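Local coordinates for protein endonuclease and methylase LlaGI (Lactococcus lactis, PDB 5FFJ) that recognises and probably methylates specific DNA sequences as a Type ISP restriction-modification enzyme whose complete form probably also translocates on and cleaves DNA using ATP, at residues Ile1183-Phe1192 with Asp1256-Ile1264. Numbering follows the deposited sequence.
Sequences ISGQGDKADF and DLKKDLPRI. With nucleotides of chain B.
K1258 O, near the end of helix 1254-1259, is approached by both G1187 N and Q1186 CA. The hydrogen bond from G1187 N to K1258 O, at 2.4 Å, is too short to be trusted in detail; the accompanying CA-H...O contact from Q1186 CA to K1258 O measures 3.2 Å. They join the connection of a β-hairpin, strands 1180-1184 and 1194-1197, to the helix within the C-terminal specificity domain. Positive phi at G1187 (105°) would press a β-carbon against the carbonyl O of Q1186. The extended K1258 chain passes D1188 O, with CG 3.4 Å from that oxygen, before NZ forms a salt bridge to D927, which K1259 NZ also engages. Q1186 faces the DNA backbone: its CD lies 3.6 Å from OP2 of DT8 of chain B, a contact rather than an assigned hydrogen bond.

Next to these polar contacts, F1192 carries the apolar packing. With CG anti to the backbone N (chi1 179°), the ring presents one face to L1257, whose CD2 stands 3.9 Å from the centroid, 3° off the normal, a CH-pi contact. P1262 CG meets CZ of the same ring obliquely at 3.9 Å. Replacing this phenylalanine with an alanine would probably leave L1257 CD2 and P1262 CG without their shared aromatic partner, opening a gap between hairpin and helix. I1183 CD1 meets P1262 CD at 3.8 Å and touches L1261 CD1 at 3.6 Å.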
ATOM      1  N   ILE A1183     -19.333 -27.984   3.291  1.00 43.02           N
ATOM      2  CA  ILE A1183     -20.219 -27.057   3.985  1.00 48.14           C
ATOM      3  C   ILE A1183     -19.503 -25.757   4.328  1.00 47.61           C
ATOM      4  O   ILE A1183     -18.276 -25.729   4.454  1.00 41.48           O
ATOM      5  CB  ILE A1183     -20.770 -27.668   5.293  1.00 51.22           C
ATOM      6  CG1 ILE A1183     -19.619 -28.197   6.155  1.00 44.12           C
ATOM      7  CG2 ILE A1183     -21.774 -28.777   4.989  1.00 47.31           C
ATOM      8  CD1 ILE A1183     -20.032 -28.592   7.557  1.00 49.88           C
ATOM      9  N   SER A1184     -20.275 -24.683   4.478  1.00 53.96           N
ATOM     10  CA  SER A1184     -19.741 -23.439   5.015  1.00 49.37           C
ATOM     11  C   SER A1184     -19.176 -23.755   6.394  1.00 39.98           C
ATOM     12  O   SER A1184     -19.723 -24.598   7.110  1.00 46.52           O
ATOM     13  CB  SER A1184     -20.820 -22.351   5.096  1.00 49.07           C
ATOM     14  OG  SER A1184     -21.581 -22.277   3.904  1.00 55.21           O
ATOM     15  N   GLY A1185     -18.085 -23.094   6.761  1.00 41.34           N
ATOM     16  CA  GLY A1185     -17.386 -23.414   7.991  1.00 58.41           C
ATOM     17  C   GLY A1185     -17.303 -22.266   8.971  1.00 54.26           C
ATOM     18  O   GLY A1185     -16.888 -21.165   8.620  1.00 65.68           O
ATOM     19  N   GLN A1186     -17.767 -22.540  10.187  1.00 51.51           N
ATOM     20  CA  GLN A1186     -17.377 -21.822  11.397  1.00 50.78           C
ATOM     21  C   GLN A1186     -17.025 -20.332  11.201  1.00 53.90           C
ATOM     22  O   GLN A1186     -15.858 -19.942  11.232  1.00 52.44           O
ATOM     23  CB  GLN A1186     -16.199 -22.579  12.035  1.00 76.39           C
ATOM     24  CG  GLN A1186     -16.524 -23.235  13.379  1.00 59.38           C
ATOM     25  CD  GLN A1186     -15.608 -24.405  13.705  1.00 53.90           C
ATOM     26  OE1 GLN A1186     -15.315 -25.237  12.845  1.00 89.21           O
ATOM     27  NE2 GLN A1186     -15.159 -24.475  14.954  1.00 68.84           N
ATOM     28  N   GLY A1187     -18.048 -19.510  10.974  1.00 55.03           N
ATOM     29  CA  GLY A1187     -17.886 -18.065  11.010  1.00 41.10           C
ATOM     30  C   GLY A1187     -17.871 -17.346   9.669  1.00 51.16           C
ATOM     31  O   GLY A1187     -17.283 -16.270   9.555  1.00 44.58           O
ATOM     32  N   ASP A1188     -18.514 -17.931   8.660  1.00 61.14           N
ATOM     33  CA  ASP A1188     -18.799 -17.221   7.414  1.00 64.82           C
ATOM     34  C   ASP A1188     -19.899 -16.227   7.702  1.00 53.67           C
ATOM     35  O   ASP A1188     -20.827 -16.527   8.452  1.00 61.12           O
ATOM     36  CB  ASP A1188     -19.250 -18.168   6.297  1.00 76.46           C
ATOM     37  CG  ASP A1188     -18.128 -18.548   5.340  1.00 71.57           C
ATOM     38  OD1 ASP A1188     -17.253 -17.702   5.058  1.00 66.53           O
ATOM     39  OD2 ASP A1188     -18.141 -19.697   4.850  1.00 89.08           O
ATOM     40  N   LYS A1189     -19.809 -15.054   7.091  1.00 67.33           N
ATOM     41  CA  LYS A1189     -20.842 -14.045   7.243  1.00 77.85           C
ATOM     42  C   LYS A1189     -21.972 -14.292   6.252  1.00 69.74           C
ATOM     43  O   LYS A1189     -23.119 -13.927   6.501  1.00 69.93           O
ATOM     44  CB  LYS A1189     -20.256 -12.649   7.048  1.00 78.40           C
ATOM     45  CG  LYS A1189     -19.145 -12.299   8.029  1.00 74.36           C
ATOM     46  CD  LYS A1189     -18.810 -10.820   7.973  1.00 74.07           C
ATOM     47  CE  LYS A1189     -17.766 -10.464   9.010  1.00 49.77           C
ATOM     48  NZ  LYS A1189     -17.596  -8.993   9.193  1.00 66.71           N
ATOM     49  N   ALA A1190     -21.643 -14.918   5.125  1.00 65.74           N
ATOM     50  CA  ALA A1190     -22.651 -15.285   4.139  1.00 65.97           C
ATOM     51  C   ALA A1190     -23.536 -16.397   4.687  1.00 53.31           C
ATOM     52  O   ALA A1190     -23.184 -17.051   5.668  1.00 41.10           O
ATOM     53  CB  ALA A1190     -21.993 -15.720   2.845  1.00 54.45           C
ATOM     54  N   ASP A1191     -24.686 -16.606   4.054  1.00 44.66           N
ATOM     55  CA  ASP A1191     -25.623 -17.635   4.493  1.00 43.65           C
ATOM     56  C   ASP A1191     -25.035 -19.033   4.331  1.00 49.80           C
ATOM     57  O   ASP A1191     -24.216 -19.279   3.445  1.00 50.47           O
ATOM     58  CB  ASP A1191     -26.934 -17.532   3.714  1.00 62.89           C
ATOM     59  CG  ASP A1191     -27.613 -16.189   3.892  1.00 76.35           C
ATOM     60  OD1 ASP A1191     -27.352 -15.518   4.913  1.00 78.20           O
ATOM     61  OD2 ASP A1191     -28.409 -15.805   3.009  1.00 76.64           O
ATOM     62  N   PHE A1192     -25.469 -19.946   5.193  1.00 42.00           N
ATOM     63  CA  PHE A1192     -24.981 -21.318   5.175  1.00 42.77           C
ATOM     64  C   PHE A1192     -25.391 -22.040   3.894  1.00 36.50           C
ATOM     65  O   PHE A1192     -26.542 -21.962   3.468  1.00 48.54           O
ATOM     66  CB  PHE A1192     -25.503 -22.084   6.396  1.00 34.58           C
ATOM     67  CG  PHE A1192     -25.067 -23.521   6.444  1.00 33.47           C
ATOM     68  CD1 PHE A1192     -23.859 -23.874   7.023  1.00 43.17           C
ATOM     69  CD2 PHE A1192     -25.864 -24.520   5.910  1.00 36.23           C
ATOM     70  CE1 PHE A1192     -23.456 -25.195   7.067  1.00 47.38           C
ATOM     71  CE2 PHE A1192     -25.465 -25.843   5.951  1.00 50.79           C
ATOM     72  CZ  PHE A1192     -24.259 -26.180   6.531  1.00 38.12           C
ATOM     73  N   ASP A1256     -26.215 -20.815  14.703  1.00 55.82           N
ATOM     74  CA  ASP A1256     -25.501 -22.041  15.044  1.00 47.24           C
ATOM     75  C   ASP A1256     -24.798 -22.612  13.819  1.00 59.86           C
ATOM     76  O   ASP A1256     -23.766 -23.271  13.937  1.00 70.32           O
ATOM     77  CB  ASP A1256     -26.456 -23.081  15.633  1.00 53.25           C
ATOM     78  CG  ASP A1256     -26.896 -22.735  17.042  1.00 60.62           C
ATOM     79  OD1 ASP A1256     -27.831 -21.919  17.194  1.00 59.46           O
ATOM     80  OD2 ASP A1256     -26.307 -23.284  17.999  1.00 60.70           O
ATOM     81  N   LEU A1257     -25.364 -22.360  12.642  1.00 51.39           N
ATOM     82  CA  LEU A1257     -24.764 -22.817  11.396  1.00 51.24           C
ATOM     83  C   LEU A1257     -23.525 -21.990  11.063  1.00 51.02           C
ATOM     84  O   LEU A1257     -22.593 -22.478  10.422  1.00 47.08           O
ATOM     85  CB  LEU A1257     -25.776 -22.742  10.253  1.00 34.31           C
ATOM     86  CG  LEU A1257     -26.860 -23.819  10.218  1.00 38.40           C
ATOM     87  CD1 LEU A1257     -27.846 -23.529   9.092  1.00 47.33           C
ATOM     88  CD2 LEU A1257     -26.248 -25.202  10.050  1.00 38.66           C
ATOM     89  N   LYS A1258     -23.521 -20.736  11.506  1.00 48.91           N
ATOM     90  CA  LYS A1258     -22.375 -19.857  11.305  1.00 51.57           C
ATOM     91  C   LYS A1258     -21.266 -20.140  12.310  1.00 53.70           C
ATOM     92  O   LYS A1258     -20.094 -20.228  11.945  1.00 57.24           O
ATOM     93  CB  LYS A1258     -22.791 -18.386  11.419  1.00 50.29           C
ATOM     94  CG  LYS A1258     -21.609 -17.422  11.590  1.00 63.32           C
ATOM     95  CD  LYS A1258     -22.039 -15.973  11.729  1.00 68.19           C
ATOM     96  CE  LYS A1258     -20.830 -15.098  12.010  1.00 65.41           C
ATOM     97  NZ  LYS A1258     -21.184 -13.665  12.125  1.00 70.02           N
ATOM     98  N   LYS A1259     -21.642 -20.278  13.576  1.00 59.04           N
ATOM     99  CA  LYS A1259     -20.678 -20.211  14.666  1.00 60.09           C
ATOM    100  C   LYS A1259     -20.161 -21.572  15.127  1.00 59.09           C
ATOM    101  O   LYS A1259     -19.302 -21.645  16.006  1.00 50.36           O
ATOM    102  CB  LYS A1259     -21.299 -19.460  15.847  1.00 58.09           C
ATOM    103  CG  LYS A1259     -21.563 -17.995  15.541  1.00 62.44           C
ATOM    104  CD  LYS A1259     -22.085 -17.238  16.745  1.00 64.11           C
ATOM    105  CE  LYS A1259     -21.853 -15.749  16.575  1.00 66.13           C
ATOM    106  NZ  LYS A1259     -22.772 -14.931  17.406  1.00 67.22           N
ATOM    107  N   ASP A1260     -20.663 -22.648  14.531  1.00 54.86           N
ATOM    108  CA  ASP A1260     -20.158 -23.982  14.848  1.00 54.50           C
ATOM    109  C   ASP A1260     -20.643 -25.013  13.835  1.00 54.21           C
ATOM    110  O   ASP A1260     -21.573 -24.767  13.069  1.00 57.07           O
ATOM    111  CB  ASP A1260     -20.578 -24.389  16.267  1.00 56.84           C
ATOM    112  CG  ASP A1260     -19.807 -25.593  16.789  1.00 50.72           C
ATOM    113  OD1 ASP A1260     -19.779 -26.639  16.106  1.00 69.27           O
ATOM    114  OD2 ASP A1260     -19.221 -25.489  17.887  1.00 78.43           O
ATOM    115  N   LEU A1261     -19.977 -26.162  13.831  1.00 54.64           N
ATOM    116  CA  LEU A1261     -20.325 -27.271  12.951  1.00 29.69           C
ATOM    117  C   LEU A1261     -21.785 -27.668  13.149  1.00 44.56           C
ATOM    118  O   LEU A1261     -22.254 -27.725  14.285  1.00 49.51           O
ATOM    119  CB  LEU A1261     -19.403 -28.459  13.230  1.00 36.51           C
ATOM    120  CG  LEU A1261     -19.140 -29.488  12.132  1.00 49.23           C
ATOM    121  CD1 LEU A1261     -18.569 -28.837  10.886  1.00 45.03           C
ATOM    122  CD2 LEU A1261     -18.180 -30.541  12.664  1.00 45.85           C
ATOM    123  N   PRO A1262     -22.511 -27.941  12.046  1.00 44.21           N
ATOM    124  CA  PRO A1262     -23.948 -28.232  12.142  1.00 38.63           C
ATOM    125  C   PRO A1262     -24.301 -29.392  13.068  1.00 43.07           C
ATOM    126  O   PRO A1262     -23.482 -30.277  13.309  1.00 49.14           O
ATOM    127  CB  PRO A1262     -24.335 -28.581  10.700  1.00 35.76           C
ATOM    128  CG  PRO A1262     -23.329 -27.896   9.863  1.00 41.82           C
ATOM    129  CD  PRO A1262     -22.056 -27.915  10.644  1.00 49.37           C
ATOM    130  N   ARG A1263     -25.527 -29.360  13.581  1.00 50.64           N
ATOM    131  CA  ARG A1263     -26.096 -30.462  14.345  1.00 48.60           C
ATOM    132  C   ARG A1263     -27.410 -30.872  13.697  1.00 47.92           C
ATOM    133  O   ARG A1263     -28.295 -30.043  13.495  1.00 65.30           O
ATOM    134  CB  ARG A1263     -26.324 -30.069  15.806  1.00 52.41           C
ATOM    135  CG  ARG A1263     -25.084 -29.543  16.509  1.00 60.76           C
ATOM    136  CD  ARG A1263     -25.320 -29.337  17.996  1.00 62.11           C
ATOM    137  NE  ARG A1263     -24.212 -29.861  18.795  1.00 58.97           N
ATOM    138  CZ  ARG A1263     -24.254 -30.970  19.533  1.00 54.68           C
ATOM    139  NH1 ARG A1263     -25.359 -31.704  19.606  1.00 50.74           N
ATOM    140  NH2 ARG A1263     -23.180 -31.347  20.213  1.00 71.77           N
ATOM    141  N   ILE A1264     -27.528 -32.154  13.370  1.00 53.28           N
ATOM    142  CA  ILE A1264     -28.695 -32.666  12.665  1.00 44.40           C
ATOM    143  C   ILE A1264     -29.743 -33.194  13.646  1.00 46.35           C
ATOM    144  O   ILE A1264     -29.435 -34.053  14.475  1.00 36.60           O
ATOM    145  CB  ILE A1264     -28.294 -33.784  11.682  1.00 38.30           C
ATOM    146  CG1 ILE A1264     -27.814 -33.186  10.362  1.00 46.08           C
ATOM    147  CG2 ILE A1264     -29.472 -34.714  11.394  1.00 52.42           C
ATOM    148  CD1 ILE A1264     -26.698 -32.178  10.496  1.00 43.72           C
TER
ATOM    149  P    DT B   8     -12.000 -21.547  14.191  1.00 41.03           P
ATOM    150  OP1  DT B   8     -12.521 -21.404  15.569  1.00 47.77           O
ATOM    151  OP2  DT B   8     -12.788 -22.309  13.197  1.00 62.41           O
ATOM    152  O5'  DT B   8     -11.731 -20.091  13.581  1.00 52.95           O
ATOM    153  C5'  DT B   8     -10.689 -19.267  14.119  1.00 43.63           C
ATOM    154  C4'  DT B   8     -10.463 -18.032  13.259  1.00 45.15           C
ATOM    155  O4'  DT B   8      -9.361 -18.280  12.327  1.00 49.64           O
ATOM    156  C3'  DT B   8     -11.641 -17.634  12.377  1.00 49.99           C
ATOM    157  O3'  DT B   8     -11.666 -16.223  12.165  1.00 51.52           O
ATOM    158  C2'  DT B   8     -11.333 -18.400  11.102  1.00 41.77           C
ATOM    159  C1'  DT B   8      -9.838 -18.154  10.995  1.00 38.80           C
ATOM    160  N1   DT B   8      -9.079 -19.107  10.093  1.00 38.23           N
ATOM    161  C2   DT B   8      -7.876 -18.701   9.555  1.00 43.15           C
ATOM    162  O2   DT B   8      -7.383 -17.609   9.766  1.00 57.28           O
ATOM    163  N3   DT B   8      -7.259 -19.626   8.761  1.00 46.53           N
ATOM    164  C4   DT B   8      -7.709 -20.886   8.447  1.00 36.19           C
ATOM    165  O4   DT B   8      -7.071 -21.633   7.721  1.00 34.12           O
ATOM    166  C5   DT B   8      -8.981 -21.254   9.032  1.00 34.96           C
ATOM    167  C7   DT B   8      -9.586 -22.606   8.762  1.00 26.84           C
ATOM    168  C6   DT B   8      -9.597 -20.358   9.817  1.00 47.59           C
TER